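Long-range contacts in arginyl-tRNA synthetase (Campylobacter jejuni, PDB 3FNR), which catalyses the ATP-dependent attachment of L-arginine to tRNA(Arg), releasing AMP and diphosphate: residues 3-12 with 366-377; 347-358 with 425-436. The protein carries 1 engineered substitution. All coordinates share one frame; numbering follows the deposited sequence.

Interaction 1. Residues 3-12 with 366-377; sequences LSKTFLNELA and LQSLNQDGVNLL. Engineered in segment 3-12: L3 (natural residue Ile).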
loop_
_atom_site.group_PDB
_atom_site.type_symbol
_atom_site.label_atom_id
_atom_site.label_comp_id
_atom_site.label_asym_id
_atom_site.label_seq_id
_atom_site.Cartn_x
_atom_site.Cartn_y
_atom_site.Cartn_z
ATOM N N LEU A 3 11.389 -32.417 -17.705
ATOM C CA LEU A 3 10.012 -31.846 -17.761
ATOM C C LEU A 3 9.306 -32.167 -19.071
ATOM O O LEU A 3 9.939 -32.256 -20.131
ATOM C CB LEU A 3 10.029 -30.335 -17.540
ATOM C CG LEU A 3 10.421 -29.800 -16.164
ATOM C CD1 LEU A 3 10.518 -28.283 -16.217
ATOM C CD2 LEU A 3 9.440 -30.240 -15.085
ATOM N N SER A 4 7.990 -32.329 -18.990
ATOM C CA SER A 4 7.179 -32.657 -20.153
ATOM C C SER A 4 6.850 -31.394 -20.931
ATOM O O SER A 4 6.079 -30.556 -20.466
ATOM C CB SER A 4 5.893 -33.379 -19.736
ATOM O OG SER A 4 5.092 -33.692 -20.862
ATOM N N LYS A 5 7.443 -31.269 -22.116
ATOM C CA LYS A 5 7.175 -30.148 -23.008
ATOM C C LYS A 5 5.747 -30.167 -23.529
ATOM O O LYS A 5 5.153 -29.106 -23.718
ATOM C CB LYS A 5 8.174 -30.119 -24.165
ATOM C CG LYS A 5 9.482 -29.443 -23.799
ATOM C CD LYS A 5 10.660 -30.307 -24.190
ATOM C CE LYS A 5 11.369 -29.754 -25.385
ATOM N NZ LYS A 5 12.294 -30.756 -25.989
ATOM N N THR A 6 5.204 -31.370 -23.734
ATOM C CA THR A 6 3.811 -31.547 -24.157
ATOM C C THR A 6 2.846 -30.939 -23.141
ATOM O O THR A 6 1.914 -30.226 -23.519
ATOM C CB THR A 6 3.443 -33.046 -24.372
ATOM O OG1 THR A 6 4.422 -33.672 -25.205
ATOM C CG2 THR A 6 2.061 -33.187 -25.034
ATOM N N PHE A 7 3.096 -31.215 -21.862
ATOM C CA PHE A 7 2.254 -30.735 -20.768
ATOM C C PHE A 7 2.369 -29.222 -20.623
ATOM O O PHE A 7 1.362 -28.517 -20.651
ATOM C CB PHE A 7 2.618 -31.439 -19.455
ATOM C CG PHE A 7 1.762 -31.020 -18.275
ATOM C CD1 PHE A 7 0.441 -31.456 -18.164
ATOM C CD2 PHE A 7 2.283 -30.195 -17.275
ATOM C CE1 PHE A 7 -0.353 -31.073 -17.080
ATOM C CE2 PHE A 7 1.495 -29.800 -16.184
ATOM C CZ PHE A 7 0.173 -30.245 -16.087
ATOM N N LEU A 8 3.601 -28.731 -20.502
ATOM C CA LEU A 8 3.870 -27.291 -20.428
ATOM C C LEU A 8 3.316 -26.503 -21.620
ATOM O O LEU A 8 2.832 -25.377 -21.454
ATOM C CB LEU A 8 5.365 -27.029 -20.271
ATOM C CG LEU A 8 6.098 -27.506 -19.009
ATOM C CD1 LEU A 8 7.592 -27.289 -19.172
ATOM C CD2 LEU A 8 5.598 -26.808 -17.740
ATOM N N ASN A 9 3.375 -27.093 -22.814
ATOM C CA ASN A 9 2.797 -26.466 -24.005
ATOM C C ASN A 9 1.286 -26.312 -23.874
ATOM O O ASN A 9 0.733 -25.290 -24.265
ATOM C CB ASN A 9 3.123 -27.260 -25.271
ATOM C CG ASN A 9 2.633 -26.578 -26.530
ATOM O OD1 ASN A 9 2.957 -25.418 -26.792
ATOM N ND2 ASN A 9 1.851 -27.298 -27.319
ATOM N N GLU A 10 0.626 -27.322 -23.311
ATOM C CA GLU A 10 -0.811 -27.242 -23.070
ATOM C C GLU A 10 -1.154 -26.117 -22.101
ATOM O O GLU A 10 -2.085 -25.352 -22.350
ATOM C CB GLU A 10 -1.395 -28.583 -22.609
ATOM C CG GLU A 10 -1.671 -29.569 -23.756
ATOM C CD GLU A 10 -2.253 -28.899 -25.000
ATOM O OE1 GLU A 10 -3.377 -28.345 -24.928
ATOM O OE2 GLU A 10 -1.580 -28.931 -26.055
ATOM N N LEU A 11 -0.373 -26.004 -21.026
ATOM C CA LEU A 11 -0.492 -24.888 -20.079
ATOM C C LEU A 11 -0.229 -23.544 -20.752
ATOM O O LEU A 11 -0.924 -22.559 -20.475
ATOM C CB LEU A 11 0.452 -25.074 -18.885
ATOM C CG LEU A 11 0.166 -26.206 -17.888
ATOM C CD1 LEU A 11 1.084 -26.079 -16.682
ATOM C CD2 LEU A 11 -1.295 -26.225 -17.433
ATOM N N ALA A 12 0.762 -23.513 -21.644
ATOM C CA ALA A 12 1.074 -22.315 -22.425
ATOM C C ALA A 12 -0.105 -21.922 -23.302
ATOM O O ALA A 12 -0.474 -20.750 -23.355
ATOM C CB ALA A 12 2.320 -22.520 -23.257
ATOM N N LEU A 366 6.466 -26.064 -29.104
ATOM C CA LEU A 366 7.574 -25.858 -28.146
ATOM C C LEU A 366 8.526 -27.054 -28.009
ATOM O O LEU A 366 9.411 -27.057 -27.152
ATOM C CB LEU A 366 7.038 -25.428 -26.768
ATOM C CG LEU A 366 6.809 -23.950 -26.422
ATOM C CD1 LEU A 366 6.668 -23.048 -27.620
ATOM C CD2 LEU A 366 5.612 -23.797 -25.504
ATOM N N GLN A 367 8.362 -28.050 -28.875
ATOM C CA GLN A 367 9.122 -29.291 -28.779
ATOM C C GLN A 367 10.619 -29.094 -29.059
ATOM O O GLN A 367 11.449 -29.836 -28.546
ATOM C CB GLN A 367 8.526 -30.341 -29.716
ATOM C CG GLN A 367 8.568 -31.769 -29.176
ATOM C CD GLN A 367 7.759 -31.949 -27.902
ATOM O OE1 GLN A 367 6.564 -31.652 -27.855
ATOM N NE2 GLN A 367 8.414 -32.443 -26.859
ATOM N N SER A 368 10.964 -28.064 -29.833
ATOM C CA SER A 368 12.363 -27.817 -30.195
ATOM C C SER A 368 13.174 -27.047 -29.160
ATOM O O SER A 368 14.380 -26.864 -29.335
ATOM C CB SER A 368 12.443 -27.081 -31.525
ATOM O OG SER A 368 12.071 -25.721 -31.354
ATOM N N LEU A 369 12.520 -26.581 -28.102
ATOM C CA LEU A 369 13.196 -25.837 -27.032
ATOM C C LEU A 369 14.327 -26.632 -26.379
ATOM O O LEU A 369 14.151 -27.794 -26.019
ATOM C CB LEU A 369 12.180 -25.416 -25.969
ATOM C CG LEU A 369 11.649 -23.981 -25.909
ATOM C CD1 LEU A 369 11.597 -23.288 -27.258
ATOM C CD2 LEU A 369 10.273 -23.972 -25.255
ATOM N N ASN A 370 15.491 -26.000 -26.252
ATOM C CA ASN A 370 16.603 -26.570 -25.510
ATOM C C ASN A 370 16.326 -26.471 -24.006
ATOM O O ASN A 370 15.337 -25.857 -23.607
ATOM C CB ASN A 370 17.944 -25.916 -25.913
ATOM C CG ASN A 370 18.035 -24.429 -25.567
ATOM O OD1 ASN A 370 17.277 -23.900 -24.757
ATOM N ND2 ASN A 370 18.983 -23.749 -26.191
ATOM N N GLN A 371 17.195 -27.057 -23.184
ATOM C CA GLN A 371 17.017 -27.066 -21.727
ATOM C C GLN A 371 16.823 -25.675 -21.122
ATOM O O GLN A 371 15.973 -25.495 -20.249
ATOM C CB GLN A 371 18.190 -27.774 -21.058
ATOM C CG GLN A 371 18.032 -28.049 -19.574
ATOM C CD GLN A 371 16.844 -28.928 -19.256
ATOM O OE1 GLN A 371 16.811 -30.106 -19.618
ATOM N NE2 GLN A 371 15.858 -28.361 -18.566
ATOM N N ASP A 372 17.600 -24.701 -21.603
ATOM C CA ASP A 372 17.473 -23.299 -21.193
ATOM C C ASP A 372 16.107 -22.722 -21.532
ATOM O O ASP A 372 15.568 -21.929 -20.771
ATOM C CB ASP A 372 18.553 -22.435 -21.850
ATOM C CG ASP A 372 19.887 -22.508 -21.132
ATOM O OD1 ASP A 372 20.929 -22.590 -21.821
ATOM O OD2 ASP A 372 19.899 -22.476 -19.881
ATOM N N GLY A 373 15.563 -23.114 -22.683
ATOM C CA GLY A 373 14.242 -22.680 -23.099
ATOM C C GLY A 373 13.149 -23.315 -22.254
ATOM O O GLY A 373 12.172 -22.649 -21.905
ATOM N N VAL A 374 13.304 -24.602 -21.933
ATOM C CA VAL A 374 12.328 -25.305 -21.095
ATOM C C VAL A 374 12.307 -24.740 -19.666
ATOM O O VAL A 374 11.235 -24.570 -19.083
ATOM C CB VAL A 374 12.551 -26.840 -21.075
ATOM C CG1 VAL A 374 11.481 -27.544 -20.220
ATOM C CG2 VAL A 374 12.528 -27.413 -22.503
ATOM N N ASN A 375 13.486 -24.432 -19.120
ATOM C CA ASN A 375 13.575 -23.787 -17.803
ATOM C C ASN A 375 12.825 -22.460 -17.786
ATOM O O ASN A 375 12.081 -22.177 -16.852
ATOM C CB ASN A 375 15.028 -23.526 -17.401
ATOM C CG ASN A 375 15.792 -24.795 -17.064
ATOM O OD1 ASN A 375 15.216 -25.870 -16.880
ATOM N ND2 ASN A 375 17.107 -24.667 -16.968
ATOM N N LEU A 376 13.024 -21.669 -18.837
ATOM C CA LEU A 376 12.419 -20.353 -18.956
ATOM C C LEU A 376 10.921 -20.470 -19.137
ATOM O O LEU A 376 10.168 -19.657 -18.604
ATOM C CB LEU A 376 13.048 -19.577 -20.112
ATOM C CG LEU A 376 12.729 -18.087 -20.279
ATOM C CD1 LEU A 376 13.167 -17.270 -19.075
ATOM C CD2 LEU A 376 13.399 -17.578 -21.547
ATOM N N LEU A 377 10.503 -21.489 -19.887
ATOM C CA LEU A 377 9.092 -21.827 -20.046
ATOM C C LEU A 377 8.472 -22.189 -18.701
ATOM O O LEU A 377 7.421 -21.651 -18.337
ATOM C CB LEU A 377 8.932 -22.985 -21.039
ATOM C CG LEU A 377 7.589 -23.699 -21.216
ATOM C CD1 LEU A 377 6.522 -22.758 -21.725
ATOM C CD2 LEU A 377 7.748 -24.874 -22.176
#

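Interaction 2. Residues 347-358 with 425-436; sequences IHQVFAKAGKKI and ENDLLKLFSLVA. With SO4 (sulfate ion), chain D.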
loop_
_atom_site.group_PDB
_atom_site.type_symbol
_atom_site.label_atom_id
_atom_site.label_comp_id
_atom_site.label_asym_id
_atom_site.label_seq_id
_atom_site.Cartn_x
_atom_site.Cartn_y
_atom_site.Cartn_z
ATOM N N ILE A 347 10.989 -8.344 -26.095
ATOM C CA ILE A 347 10.039 -9.314 -26.662
ATOM C C ILE A 347 9.106 -8.643 -27.661
ATOM O O ILE A 347 8.881 -9.163 -28.756
ATOM C CB ILE A 347 9.207 -10.027 -25.558
ATOM C CG1 ILE A 347 10.118 -10.917 -24.719
ATOM C CG2 ILE A 347 8.080 -10.879 -26.166
ATOM C CD1 ILE A 347 9.650 -11.198 -23.326
ATOM N N HIS A 348 8.576 -7.481 -27.282
ATOM C CA HIS A 348 7.689 -6.706 -28.150
ATOM C C HIS A 348 8.366 -6.342 -29.474
ATOM O O HIS A 348 7.744 -6.414 -30.536
ATOM C CB HIS A 348 7.202 -5.446 -27.429
ATOM C CG HIS A 348 6.186 -4.666 -28.203
ATOM N ND1 HIS A 348 4.847 -4.996 -28.217
ATOM C CD2 HIS A 348 6.313 -3.575 -28.996
ATOM C CE1 HIS A 348 4.192 -4.138 -28.981
ATOM N NE2 HIS A 348 5.059 -3.267 -29.466
ATOM N N GLN A 349 9.645 -5.983 -29.397
ATOM C CA GLN A 349 10.431 -5.601 -30.567
ATOM C C GLN A 349 10.790 -6.761 -31.491
ATOM O O GLN A 349 10.753 -6.600 -32.712
ATOM C CB GLN A 349 11.689 -4.836 -30.148
ATOM C CG GLN A 349 11.564 -3.310 -30.271
ATOM C CD GLN A 349 10.342 -2.733 -29.560
ATOM O OE1 GLN A 349 9.338 -2.395 -30.196
ATOM N NE2 GLN A 349 10.423 -2.621 -28.238
ATOM N N VAL A 350 11.123 -7.921 -30.923
ATOM C CA VAL A 350 11.431 -9.097 -31.741
ATOM C C VAL A 350 10.194 -9.583 -32.524
ATOM O O VAL A 350 10.320 -10.063 -33.649
ATOM C CB VAL A 350 12.182 -10.230 -30.940
ATOM C CG1 VAL A 350 11.266 -10.969 -29.978
ATOM C CG2 VAL A 350 12.842 -11.218 -31.884
ATOM N N PHE A 351 9.007 -9.400 -31.949
ATOM C CA PHE A 351 7.755 -9.706 -32.643
ATOM C C PHE A 351 7.490 -8.756 -33.817
ATOM O O PHE A 351 6.906 -9.158 -34.831
ATOM C CB PHE A 351 6.572 -9.663 -31.673
ATOM C CG PHE A 351 6.223 -10.994 -31.084
ATOM C CD1 PHE A 351 5.332 -11.840 -31.732
ATOM C CD2 PHE A 351 6.783 -11.408 -29.883
ATOM C CE1 PHE A 351 4.999 -13.072 -31.192
ATOM C CE2 PHE A 351 6.462 -12.648 -29.337
ATOM C CZ PHE A 351 5.561 -13.474 -29.991
ATOM N N ALA A 352 7.906 -7.501 -33.656
ATOM C CA ALA A 352 7.768 -6.489 -34.695
ATOM C C ALA A 352 8.784 -6.743 -35.803
ATOM O O ALA A 352 8.473 -6.580 -36.983
ATOM C CB ALA A 352 7.951 -5.099 -34.107
ATOM N N LYS A 353 9.988 -7.153 -35.404
ATOM C CA LYS A 353 11.063 -7.511 -36.326
ATOM C C LYS A 353 10.676 -8.710 -37.203
ATOM O O LYS A 353 10.944 -8.716 -38.409
ATOM C CB LYS A 353 12.339 -7.803 -35.535
ATOM C CG LYS A 353 13.579 -8.094 -36.360
ATOM C CD LYS A 353 14.782 -8.392 -35.457
ATOM C CE LYS A 353 15.993 -8.861 -36.265
ATOM N NZ LYS A 353 17.273 -8.727 -35.509
ATOM N N ALA A 354 10.024 -9.700 -36.597
ATOM C CA ALA A 354 9.578 -10.900 -37.300
ATOM C C ALA A 354 8.313 -10.670 -38.129
ATOM O O ALA A 354 7.937 -11.527 -38.930
ATOM C CB ALA A 354 9.356 -12.039 -36.309
ATOM N N GLY A 355 7.659 -9.526 -37.925
ATOM C CA GLY A 355 6.401 -9.203 -38.599
ATOM C C GLY A 355 5.284 -10.156 -38.216
ATOM O O GLY A 355 4.510 -10.604 -39.073
ATOM N N LYS A 356 5.216 -10.484 -36.927
ATOM C CA LYS A 356 4.226 -11.436 -36.429
ATOM C C LYS A 356 3.489 -10.941 -35.188
ATOM O O LYS A 356 4.030 -10.174 -34.385
ATOM C CB LYS A 356 4.876 -12.795 -36.164
ATOM C CG LYS A 356 5.089 -13.631 -37.413
ATOM C CD LYS A 356 5.916 -14.870 -37.122
ATOM C CE LYS A 356 6.086 -15.720 -38.369
ATOM N NZ LYS A 356 7.159 -16.739 -38.207
ATOM N N LYS A 357 2.238 -11.372 -35.056
ATOM C CA LYS A 357 1.470 -11.165 -33.836
ATOM C C LYS A 357 1.508 -12.449 -33.019
ATOM O O LYS A 357 1.842 -13.520 -33.544
ATOM C CB LYS A 357 0.026 -10.769 -34.153
ATOM C CG LYS A 357 -0.146 -9.324 -34.621
ATOM C CD LYS A 357 -1.607 -9.001 -34.955
ATOM C CE LYS A 357 -2.445 -8.746 -33.697
ATOM N NZ LYS A 357 -3.874 -8.441 -34.005
ATOM N N ILE A 358 1.157 -12.341 -31.738
ATOM C CA ILE A 358 1.240 -13.470 -30.804
ATOM C C ILE A 358 0.291 -14.622 -31.153
ATOM O O ILE A 358 0.503 -15.753 -30.726
ATOM C CB ILE A 358 1.079 -13.026 -29.311
ATOM C CG1 ILE A 358 -0.250 -12.295 -29.079
ATOM C CG2 ILE A 358 2.260 -12.150 -28.875
ATOM C CD1 ILE A 358 -0.475 -11.845 -27.631
ATOM N N GLU A 425 11.602 -20.283 -35.171
ATOM C CA GLU A 425 11.223 -18.914 -34.849
ATOM C C GLU A 425 9.941 -18.884 -34.027
ATOM O O GLU A 425 9.897 -18.257 -32.968
ATOM C CB GLU A 425 11.063 -18.108 -36.143
ATOM C CG GLU A 425 10.727 -16.641 -35.957
ATOM C CD GLU A 425 10.536 -15.913 -37.275
ATOM O OE1 GLU A 425 9.413 -15.432 -37.529
ATOM O OE2 GLU A 425 11.505 -15.829 -38.060
ATOM N N ASN A 426 8.921 -19.592 -34.508
ATOM C CA ASN A 426 7.621 -19.646 -33.848
ATOM C C ASN A 426 7.651 -20.202 -32.425
ATOM O O ASN A 426 6.964 -19.679 -31.549
ATOM C CB ASN A 426 6.622 -20.412 -34.713
ATOM C CG ASN A 426 6.275 -19.669 -35.985
ATOM O OD1 ASN A 426 6.739 -18.550 -36.205
ATOM N ND2 ASN A 426 5.459 -20.287 -36.832
ATOM N N ASP A 427 8.451 -21.248 -32.213
ATOM C CA ASP A 427 8.672 -21.846 -30.891
ATOM C C ASP A 427 9.253 -20.830 -29.922
ATOM O O ASP A 427 8.774 -20.684 -28.791
ATOM C CB ASP A 427 9.629 -23.040 -30.992
ATOM C CG ASP A 427 8.910 -24.370 -31.183
ATOM O OD1 ASP A 427 7.669 -24.395 -31.285
ATOM O OD2 ASP A 427 9.597 -25.410 -31.214
ATOM N N LEU A 428 10.282 -20.125 -30.379
ATOM C CA LEU A 428 10.955 -19.109 -29.573
ATOM C C LEU A 428 10.056 -17.904 -29.306
ATOM O O LEU A 428 9.989 -17.422 -28.183
ATOM C CB LEU A 428 12.262 -18.679 -30.235
ATOM C CG LEU A 428 13.315 -19.786 -30.363
ATOM C CD1 LEU A 428 14.438 -19.356 -31.304
ATOM C CD2 LEU A 428 13.871 -20.157 -29.004
ATOM N N LEU A 429 9.362 -17.435 -30.337
ATOM C CA LEU A 429 8.394 -16.356 -30.176
ATOM C C LEU A 429 7.282 -16.710 -29.185
ATOM O O LEU A 429 6.946 -15.893 -28.328
ATOM C CB LEU A 429 7.807 -15.943 -31.526
ATOM C CG LEU A 429 8.756 -15.191 -32.464
ATOM C CD1 LEU A 429 8.083 -14.939 -33.807
ATOM C CD2 LEU A 429 9.249 -13.882 -31.847
ATOM N N LYS A 430 6.733 -17.921 -29.289
ATOM C CA LYS A 430 5.662 -18.363 -28.385
ATOM C C LYS A 430 6.167 -18.404 -26.943
ATOM O O LYS A 430 5.477 -17.949 -26.023
ATOM C CB LYS A 430 5.107 -19.725 -28.793
ATOM C CG LYS A 430 3.818 -20.118 -28.063
ATOM C CD LYS A 430 3.395 -21.543 -28.401
ATOM C CE LYS A 430 2.320 -22.051 -27.464
ATOM N NZ LYS A 430 1.769 -23.354 -27.933
ATOM N N LEU A 431 7.378 -18.932 -26.769
ATOM C CA LEU A 431 8.058 -18.889 -25.495
ATOM C C LEU A 431 8.096 -17.451 -24.989
ATOM O O LEU A 431 7.669 -17.184 -23.869
ATOM C CB LEU A 431 9.481 -19.440 -25.614
ATOM C CG LEU A 431 10.359 -19.314 -24.365
ATOM C CD1 LEU A 431 9.749 -20.049 -23.200
ATOM C CD2 LEU A 431 11.755 -19.831 -24.613
ATOM N N PHE A 432 8.575 -16.541 -25.835
ATOM C CA PHE A 432 8.741 -15.133 -25.470
ATOM C C PHE A 432 7.411 -14.492 -25.101
ATOM O O PHE A 432 7.349 -13.702 -24.158
ATOM C CB PHE A 432 9.412 -14.349 -26.603
ATOM C CG PHE A 432 10.900 -14.595 -26.736
ATOM C CD1 PHE A 432 11.682 -13.711 -27.464
ATOM C CD2 PHE A 432 11.518 -15.693 -26.136
ATOM C CE1 PHE A 432 13.043 -13.919 -27.608
ATOM C CE2 PHE A 432 12.884 -15.917 -26.279
ATOM C CZ PHE A 432 13.646 -15.027 -27.012
ATOM N N SER A 433 6.349 -14.863 -25.820
ATOM C CA SER A 433 5.018 -14.295 -25.593
ATOM C C SER A 433 4.511 -14.654 -24.210
ATOM O O SER A 433 3.797 -13.876 -23.580
ATOM C CB SER A 433 4.020 -14.758 -26.652
ATOM O OG SER A 433 3.632 -16.099 -26.432
ATOM N N LEU A 434 4.917 -15.826 -23.735
ATOM C CA LEU A 434 4.564 -16.267 -22.402
ATOM C C LEU A 434 5.373 -15.560 -21.305
ATOM O O LEU A 434 4.835 -15.254 -20.242
ATOM C CB LEU A 434 4.718 -17.776 -22.315
ATOM C CG LEU A 434 4.067 -18.468 -21.128
ATOM C CD1 LEU A 434 2.546 -18.330 -21.154
ATOM C CD2 LEU A 434 4.473 -19.896 -21.207
ATOM N N VAL A 435 6.654 -15.308 -21.566
ATOM C CA VAL A 435 7.511 -14.519 -20.664
ATOM C C VAL A 435 6.981 -13.082 -20.533
ATOM O O VAL A 435 6.867 -12.553 -19.430
ATOM C CB VAL A 435 8.992 -14.517 -21.131
ATOM C CG1 VAL A 435 9.873 -13.670 -20.215
ATOM C CG2 VAL A 435 9.534 -15.954 -21.201
ATOM N N ALA A 436 6.632 -12.475 -21.664
ATOM C CA ALA A 436 6.034 -11.147 -21.674
ATOM C C ALA A 436 4.752 -11.104 -20.836
ATOM O O ALA A 436 4.499 -10.121 -20.140
ATOM C CB ALA A 436 5.757 -10.697 -23.103
HETATM S S SO4 D . 17.221 -11.854 -33.376
HETATM O O1 SO4 D . 16.126 -12.418 -34.145
HETATM O O2 SO4 D . 16.734 -10.671 -32.676
HETATM O O3 SO4 D . 17.732 -12.830 -32.425
HETATM O O4 SO4 D . 18.305 -11.492 -34.278
#

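Interaction 1. Residues 3-12 with 366-377
K5 sets its CG beside the backbone N (chi1 -83°) and then bends at chi2 and chi3, which curls the chain over the turn at Q367. L8 also has its CG beside the backbone N, which turns CD1 to V374 and L377. K5 NZ gives a hydrogen bond to Q367 O at 2.8 Å. The C=O...N angle is 141°, and the nitrogen lies out of the carbonyl plane. The stem of K5 is used too. It crosses V374 at about a right angle, with K5 CD 3.8 Å from V374 CG2, and K5 CB lies 3.6 Å from Q367 NE2. Deeper in, L8 CB packs on L377 CD2 at 3.7 Å. L8 CD1 meets V374 CG1 at 4.0 Å, and the engineered L3 touches the same methyl from the start of the segment. L366 CD2 lies 3.4 Å from N9 OD1, an oxygen that accepts from K430 of helix 425-445. Helices 5-12 and 371-377 run at 43°, joining the N-terminal helix to the anticodon-binding domain. K5 thus carries much of the contact: its aliphatic stem packs beside the buried L8, V374 and L377, while a carbonyl of the type I turn 366-369 accepts a bond from its nitrogen.

Interaction 2. Residues 347-358 with 425-436
This contact is an antiparallel helix pair in the helical DALR anticodon-binding domain of this class I synthetase. Helices 347-353 and 425-436 run at 147°, with their axes 10.1 Å apart. I347 enters as a knob into the hole formed by F432, S433, V435 and A436. Its CG2 reaches F432 CB at 3.7 Å, and its CD1 reaches V435 and A436. V350 CG1 meets the F432 ring at its edge, 3.7 Å from CD1. Rings of F410 and Y414, from helix 398-416, pack edge-to-face with F432. One turn further along the first helix, K353 NZ binds a sulfate ion, probably from the crystallisation liquor.

The F351 ring is held between two aliphatic groups. L429 CD2 stands over the centre of one face, 4.0 Å from the centroid, in a CH-pi contact. I358 CG2 covers the opposite face, nearer the rim. I358 comes back to the ring because the chain reverses after the helix. A Schellman motif with G355 at positive phi ends the helix there.

The side chain of K356 is extended beyond CG, which carries NZ to the start of helix 425-436. There it makes a salt bridge to E425 and a hydrogen bond to N426. E425 OE2 also accepts from G421 N, so the carboxylate is held at both oxygens. K356 NZ meets E425 OE1 from above the carboxylate plane at 2.7 Å, but meets N426 OD1 in the carbonyl plane, on a lone pair, also at 2.7 Å.

Overall arrangement
The centres of interactions 1 and 2 lie about 15 Å apart, on the same side of the chain's centre. Along the chain their segments alternate: 3-12, 347-358, 366-377, 425-436. Helices 336-353 and 371-381 follow each other. Helix 425-445 links the two contacts. It packs against 347-358 in interaction 2, while L431 and L434 touch L377 of interaction 1. Polar links join them as well: probable hydrogen bonds run from K430 to N9 and between S368 and D427. The N-terminal helix 5-17 is thus held on the helical anticodon-binding domain, near the C-terminal end of the sequence, by both apolar packing and polar links.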